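Local coordinates for P22 protein (Trypanosoma brucei, PDB 3JV1) that probably serves as an accessory factor in mitochondrial RNA editing specific to the cytochrome oxidase subunit II transcript, and belongs to the Mam33 family, at residues P25-I30 / S162-Q167; I36-G41 / Q167-E172. All coordinates share one frame; numbering follows the deposited sequence.

Both contacts fasten the chain that follows helix 2-18 onto successive parts of helix 152-181, and their centres lie 9 Å apart. Contact 1 (25-30 with 162-167) is apolar, built around the indole of W164; contact 2 (36-41 with 167-172) is polar, built around the carboxylate of D169. Q167 belongs to both helical segments. The two also touch directly: S165 CB lies 3.5 Å from R38 NH2, and I30 CD1 lies 3.6 Å from I36 CB. R38 makes two of these links, since its NH1 also packs 3.9 Å from W164 CZ3. Helix, connecting loop and first strand of the antiparallel sheet are thereby tied together.

Contact 1 (P25-I30 / S162-Q167); sequences PEKPEI and SLWSEQ
The irregular backbone of P25-I30 passes beside the helical turn S162-Q167 and comes nearest at P25 and W164, whose CA atoms are 5.0 Å apart. This is a loop-on-helix contact of the Mam33 fold: the connection between helix 2-18 and strand 35-37 lies against the long C-terminal helix 152-181. Its main element is a CH-pi interaction. W164 has CG anti to its backbone N (chi1 171°), and its indole lies beside the loop, where K27 CB sits 3.7 Å from the centroid of the five-membered ring, 18° off the ring normal. Beyond CB the lysine chain is extended and runs obliquely over the same face, CG above the ring centre and CD 3.6 Å from CZ2 of W164, so the aliphatic stem rather than the ammonium makes most of the contact. F161 also meets the indole, with the ring planes inclined at about 45°. P25 supplies the second patch: its CB faces CB of W164 at 4.2 Å, while CG faces CB of L163 at 4.1 Å. The proline crosses Q167 at about a right angle, touching the aliphatic part of a side chain whose amide NE2 bonds to E18 and E171. At the indole edge, in the ring plane, P25 O lies 3.6 Å from CD1 of W164.

Contact 2 (I36-G41 / Q167-E172); sequences IDRKPG and QADYEE
R38 leaves its backbone with CG anti to N and bends at chi2 (-90°), while D169 has CG anti to its own carbonyl carbon (chi1 -74°); the side chains of R38 and D169 reach toward each other, tip to tip. Their flat groups are almost parallel, with guanidinium and carboxylate planes 15° apart, and R38 NH2 forms a salt bridge to OD1 of D169 at 3.2 Å. The same oxygen accepts a nearly straight hydrogen bond from the backbone, G41 N to D169 OD1 at 2.8 Å, with the donor above the carboxylate plane. Water 1 adds a bridge: it accepts from R38 NE at 2.7 Å and can donate to D169 OD2 at 2.8 Å, though more acceptors lie around it than it has protons. CB of A168 also packs 3.9 Å from NH2 of R38, and P40 CA lies over one guanidinium face, offset toward the rim. The arrangement joins the loop after strand 35-37, the first strand of the antiparallel sheet, to helix 152-181. It also adjoins an assembly interface, for Y125 of a second subunit packs on D169 and the backbone of G41 hydrogen-bonds to that subunit. With D169 buried, the arginine charge, the G41 N-H and the water would help stabilise its carboxylate, probably ionised, while the salt bridge and the hydrogen bond that meet at OD1 tie both the R38 side chain and the G41 backbone to the helix.

Contact 1 (P25-I30 / S162-Q167)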
loop_
_atom_site.group_PDB
_atom_site.type_symbol
_atom_site.label_atom_id
_atom_site.label_comp_id
_atom_site.label_asym_id
_atom_site.label_seq_id
_atom_site.Cartn_x
_atom_site.Cartn_y
_atom_site.Cartn_z
ATOM N N PRO A 25 -16.136 17.166 21.514
ATOM C CA PRO A 25 -14.806 17.723 21.774
ATOM C C PRO A 25 -14.764 19.235 21.585
ATOM O O PRO A 25 -15.462 19.787 20.735
ATOM C CB PRO A 25 -13.919 16.998 20.759
ATOM C CG PRO A 25 -14.648 15.709 20.510
ATOM C CD PRO A 25 -16.078 16.169 20.431
ATOM N N GLU A 26 -13.945 19.903 22.385
ATOM C CA GLU A 26 -13.801 21.345 22.280
ATOM C C GLU A 26 -12.555 21.594 21.432
ATOM O O GLU A 26 -11.627 20.781 21.438
ATOM C CB GLU A 26 -13.639 21.953 23.672
ATOM C CG GLU A 26 -13.705 23.466 23.697
ATOM C CD GLU A 26 -13.480 24.029 25.085
ATOM O OE1 GLU A 26 -14.273 23.701 25.997
ATOM O OE2 GLU A 26 -12.508 24.796 25.262
ATOM N N LYS A 27 -12.531 22.704 20.700
ATOM C CA LYS A 27 -11.388 23.010 19.846
ATOM C C LYS A 27 -10.138 23.461 20.603
ATOM O O LYS A 27 -10.139 24.494 21.274
ATOM C CB LYS A 27 -11.752 24.071 18.804
ATOM C CG LYS A 27 -10.631 24.309 17.808
ATOM C CD LYS A 27 -11.030 25.255 16.701
ATOM C CE LYS A 27 -9.925 25.344 15.664
ATOM N NZ LYS A 27 -10.308 26.202 14.519
ATOM N N PRO A 28 -9.049 22.688 20.485
ATOM C CA PRO A 28 -7.751 22.931 21.123
ATOM C C PRO A 28 -7.058 24.162 20.562
ATOM O O PRO A 28 -7.210 24.485 19.387
ATOM C CB PRO A 28 -6.955 21.667 20.793
ATOM C CG PRO A 28 -7.994 20.644 20.509
ATOM C CD PRO A 28 -9.024 21.418 19.745
ATOM N N GLU A 29 -6.302 24.851 21.406
ATOM C CA GLU A 29 -5.562 26.022 20.960
ATOM C C GLU A 29 -4.272 25.466 20.375
ATOM O O GLU A 29 -3.635 24.603 20.977
ATOM C CB GLU A 29 -5.279 26.958 22.141
ATOM C CG GLU A 29 -6.556 27.494 22.779
ATOM C CD GLU A 29 -6.302 28.374 23.986
ATOM O OE1 GLU A 29 -5.706 27.884 24.974
ATOM O OE2 GLU A 29 -6.705 29.557 23.946
ATOM N N ILE A 30 -3.900 25.943 19.194
ATOM C CA ILE A 30 -2.697 25.459 18.529
ATOM C C ILE A 30 -1.436 25.917 19.242
ATOM O O ILE A 30 -1.301 27.089 19.581
ATOM C CB ILE A 30 -2.648 25.928 17.062
ATOM C CG1 ILE A 30 -1.437 25.312 16.359
ATOM C CG2 ILE A 30 -2.581 27.439 17.008
ATOM C CD1 ILE A 30 -1.448 25.494 14.865
ATOM N N SER A 162 -7.416 16.067 16.605
ATOM C CA SER A 162 -7.966 15.012 15.761
ATOM C C SER A 162 -9.393 14.657 16.151
ATOM O O SER A 162 -10.229 14.429 15.288
ATOM C CB SER A 162 -7.090 13.756 15.829
ATOM O OG SER A 162 -5.872 13.939 15.125
ATOM N N LEU A 163 -9.665 14.599 17.451
ATOM C CA LEU A 163 -11.004 14.274 17.923
ATOM C C LEU A 163 -11.982 15.360 17.523
ATOM O O LEU A 163 -13.087 15.084 17.051
ATOM C CB LEU A 163 -11.026 14.127 19.442
ATOM C CG LEU A 163 -10.425 12.857 20.034
ATOM C CD1 LEU A 163 -10.504 12.947 21.544
ATOM C CD2 LEU A 163 -11.168 11.625 19.522
ATOM N N TRP A 164 -11.569 16.604 17.712
ATOM C CA TRP A 164 -12.417 17.727 17.368
ATOM C C TRP A 164 -12.707 17.788 15.871
ATOM O O TRP A 164 -13.847 18.010 15.469
ATOM C CB TRP A 164 -11.767 19.026 17.829
ATOM C CG TRP A 164 -12.471 20.233 17.335
ATOM C CD1 TRP A 164 -13.552 20.843 17.896
ATOM C CD2 TRP A 164 -12.177 20.951 16.137
ATOM N NE1 TRP A 164 -13.953 21.899 17.119
ATOM C CE2 TRP A 164 -13.126 21.989 16.032
ATOM C CE3 TRP A 164 -11.203 20.816 15.139
ATOM C CZ2 TRP A 164 -13.131 22.895 14.963
ATOM C CZ3 TRP A 164 -11.207 21.713 14.078
ATOM C CH2 TRP A 164 -12.166 22.740 14.000
ATOM N N SER A 165 -11.689 17.584 15.037
ATOM C CA SER A 165 -11.908 17.649 13.599
ATOM C C SER A 165 -12.672 16.428 13.095
ATOM O O SER A 165 -13.418 16.518 12.124
ATOM C CB SER A 165 -10.581 17.809 12.845
ATOM O OG SER A 165 -9.732 16.698 13.036
ATOM N N GLU A 166 -12.492 15.289 13.752
ATOM C CA GLU A 166 -13.212 14.089 13.356
ATOM C C GLU A 166 -14.702 14.355 13.558
ATOM O O GLU A 166 -15.532 14.019 12.712
ATOM C CB GLU A 166 -12.783 12.895 14.211
ATOM C CG GLU A 166 -13.589 11.643 13.941
ATOM C CD GLU A 166 -13.148 10.455 14.776
ATOM O OE1 GLU A 166 -12.994 10.605 16.011
ATOM O OE2 GLU A 166 -12.965 9.364 14.196
ATOM N N GLN A 167 -15.020 14.978 14.687
ATOM C CA GLN A 167 -16.388 15.313 15.053
ATOM C C GLN A 167 -16.971 16.287 14.038
ATOM O O GLN A 167 -18.119 16.149 13.611
ATOM C CB GLN A 167 -16.402 15.923 16.463
ATOM C CG GLN A 167 -17.752 16.448 16.927
ATOM C CD GLN A 167 -18.822 15.387 16.903
ATOM O OE1 GLN A 167 -18.611 14.266 17.367
ATOM N NE2 GLN A 167 -19.986 15.735 16.370
#

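Contact 2 (I36-G41 / Q167-E172)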
loop_
_atom_site.group_PDB
_atom_site.type_symbol
_atom_site.label_atom_id
_atom_site.label_comp_id
_atom_site.label_asym_id
_atom_site.label_seq_id
_atom_site.Cartn_x
_atom_site.Cartn_y
_atom_site.Cartn_z
ATOM N N ILE A 36 -0.967 25.405 11.132
ATOM C CA ILE A 36 -1.655 24.163 10.832
ATOM C C ILE A 36 -2.385 24.203 9.503
ATOM O O ILE A 36 -3.059 25.170 9.163
ATOM C CB ILE A 36 -2.625 23.760 11.956
ATOM C CG1 ILE A 36 -3.198 22.376 11.657
ATOM C CG2 ILE A 36 -3.727 24.784 12.098
ATOM C CD1 ILE A 36 -3.620 21.612 12.893
ATOM N N ASP A 37 -2.213 23.129 8.747
ATOM C CA ASP A 37 -2.813 22.991 7.438
ATOM C C ASP A 37 -3.882 21.913 7.543
ATOM O O ASP A 37 -3.604 20.728 7.358
ATOM C CB ASP A 37 -1.714 22.614 6.438
ATOM C CG ASP A 37 -2.250 22.228 5.082
ATOM O OD1 ASP A 37 -3.094 22.967 4.535
ATOM O OD2 ASP A 37 -1.807 21.181 4.558
ATOM N N ARG A 38 -5.100 22.342 7.875
ATOM C CA ARG A 38 -6.240 21.440 8.022
ATOM C C ARG A 38 -7.483 22.024 7.360
ATOM O O ARG A 38 -7.850 23.176 7.596
ATOM C CB ARG A 38 -6.522 21.174 9.508
ATOM C CG ARG A 38 -7.698 20.228 9.794
ATOM C CD ARG A 38 -9.014 20.978 9.935
ATOM N NE ARG A 38 -10.150 20.074 10.096
ATOM C CZ ARG A 38 -11.413 20.473 10.235
ATOM N NH1 ARG A 38 -11.710 21.768 10.237
ATOM N NH2 ARG A 38 -12.384 19.576 10.367
ATOM N N LYS A 39 -8.118 21.221 6.516
ATOM C CA LYS A 39 -9.333 21.635 5.823
ATOM C C LYS A 39 -10.446 20.645 6.130
ATOM O O LYS A 39 -10.196 19.456 6.299
ATOM C CB LYS A 39 -9.106 21.683 4.308
ATOM C CG LYS A 39 -8.220 22.825 3.841
ATOM C CD LYS A 39 -6.877 22.331 3.334
ATOM C CE LYS A 39 -7.043 21.456 2.104
ATOM N NZ LYS A 39 -5.727 21.124 1.489
ATOM N N PRO A 40 -11.693 21.129 6.217
ATOM C CA PRO A 40 -12.833 20.253 6.502
ATOM C C PRO A 40 -12.825 19.070 5.536
ATOM O O PRO A 40 -12.604 19.251 4.338
ATOM C CB PRO A 40 -14.032 21.167 6.266
ATOM C CG PRO A 40 -13.503 22.520 6.652
ATOM C CD PRO A 40 -12.131 22.526 6.028
ATOM N N GLY A 41 -13.047 17.863 6.051
ATOM C CA GLY A 41 -13.069 16.693 5.187
ATOM C C GLY A 41 -11.717 16.040 4.951
ATOM O O GLY A 41 -11.643 14.964 4.360
ATOM N N GLN A 167 -15.020 14.978 14.687
ATOM C CA GLN A 167 -16.388 15.313 15.053
ATOM C C GLN A 167 -16.971 16.287 14.038
ATOM O O GLN A 167 -18.119 16.149 13.611
ATOM C CB GLN A 167 -16.402 15.923 16.463
ATOM C CG GLN A 167 -17.752 16.448 16.927
ATOM C CD GLN A 167 -18.822 15.387 16.903
ATOM O OE1 GLN A 167 -18.611 14.266 17.367
ATOM N NE2 GLN A 167 -19.986 15.735 16.370
ATOM N N ALA A 168 -16.178 17.274 13.649
ATOM C CA ALA A 168 -16.614 18.258 12.668
ATOM C C ALA A 168 -16.795 17.584 11.302
ATOM O O ALA A 168 -17.752 17.863 10.587
ATOM C CB ALA A 168 -15.591 19.382 12.567
ATOM N N ASP A 169 -15.868 16.701 10.943
ATOM C CA ASP A 169 -15.952 16.004 9.663
ATOM C C ASP A 169 -17.184 15.115 9.616
ATOM O O ASP A 169 -17.820 14.978 8.573
ATOM C CB ASP A 169 -14.701 15.148 9.415
ATOM C CG ASP A 169 -13.486 15.978 9.042
ATOM O OD1 ASP A 169 -13.642 17.173 8.706
ATOM O OD2 ASP A 169 -12.370 15.423 9.073
ATOM N N TYR A 170 -17.514 14.518 10.753
ATOM C CA TYR A 170 -18.676 13.643 10.845
ATOM C C TYR A 170 -19.965 14.404 10.588
ATOM O O TYR A 170 -20.835 13.924 9.873
ATOM C CB TYR A 170 -18.762 12.987 12.223
ATOM C CG TYR A 170 -20.003 12.144 12.379
ATOM C CD1 TYR A 170 -20.275 11.109 11.484
ATOM C CD2 TYR A 170 -20.911 12.378 13.413
ATOM C CE1 TYR A 170 -21.416 10.328 11.611
ATOM C CE2 TYR A 170 -22.062 11.597 13.551
ATOM C CZ TYR A 170 -22.304 10.575 12.644
ATOM O OH TYR A 170 -23.430 9.798 12.757
ATOM N N GLU A 171 -20.090 15.588 11.177
ATOM C CA GLU A 171 -21.291 16.392 10.986
ATOM C C GLU A 171 -21.373 16.931 9.564
ATOM O O GLU A 171 -22.455 17.058 9.006
ATOM C CB GLU A 171 -21.323 17.558 11.974
ATOM C CG GLU A 171 -21.291 17.122 13.422
ATOM C CD GLU A 171 -21.436 18.282 14.386
ATOM O OE1 GLU A 171 -21.056 18.122 15.567
ATOM O OE2 GLU A 171 -21.940 19.346 13.965
ATOM N N GLU A 172 -20.225 17.260 8.986
ATOM C CA GLU A 172 -20.193 17.777 7.628
ATOM C C GLU A 172 -20.546 16.619 6.686
ATOM O O GLU A 172 -21.183 16.812 5.649
ATOM C CB GLU A 172 -18.801 18.337 7.335
ATOM C CG GLU A 172 -18.705 19.221 6.109
ATOM C CD GLU A 172 -18.456 18.435 4.849
ATOM O OE1 GLU A 172 -17.720 17.428 4.932
ATOM O OE2 GLU A 172 -18.981 18.830 3.781
HETATM O O HOH W 1 -10.627 17.669 8.946
#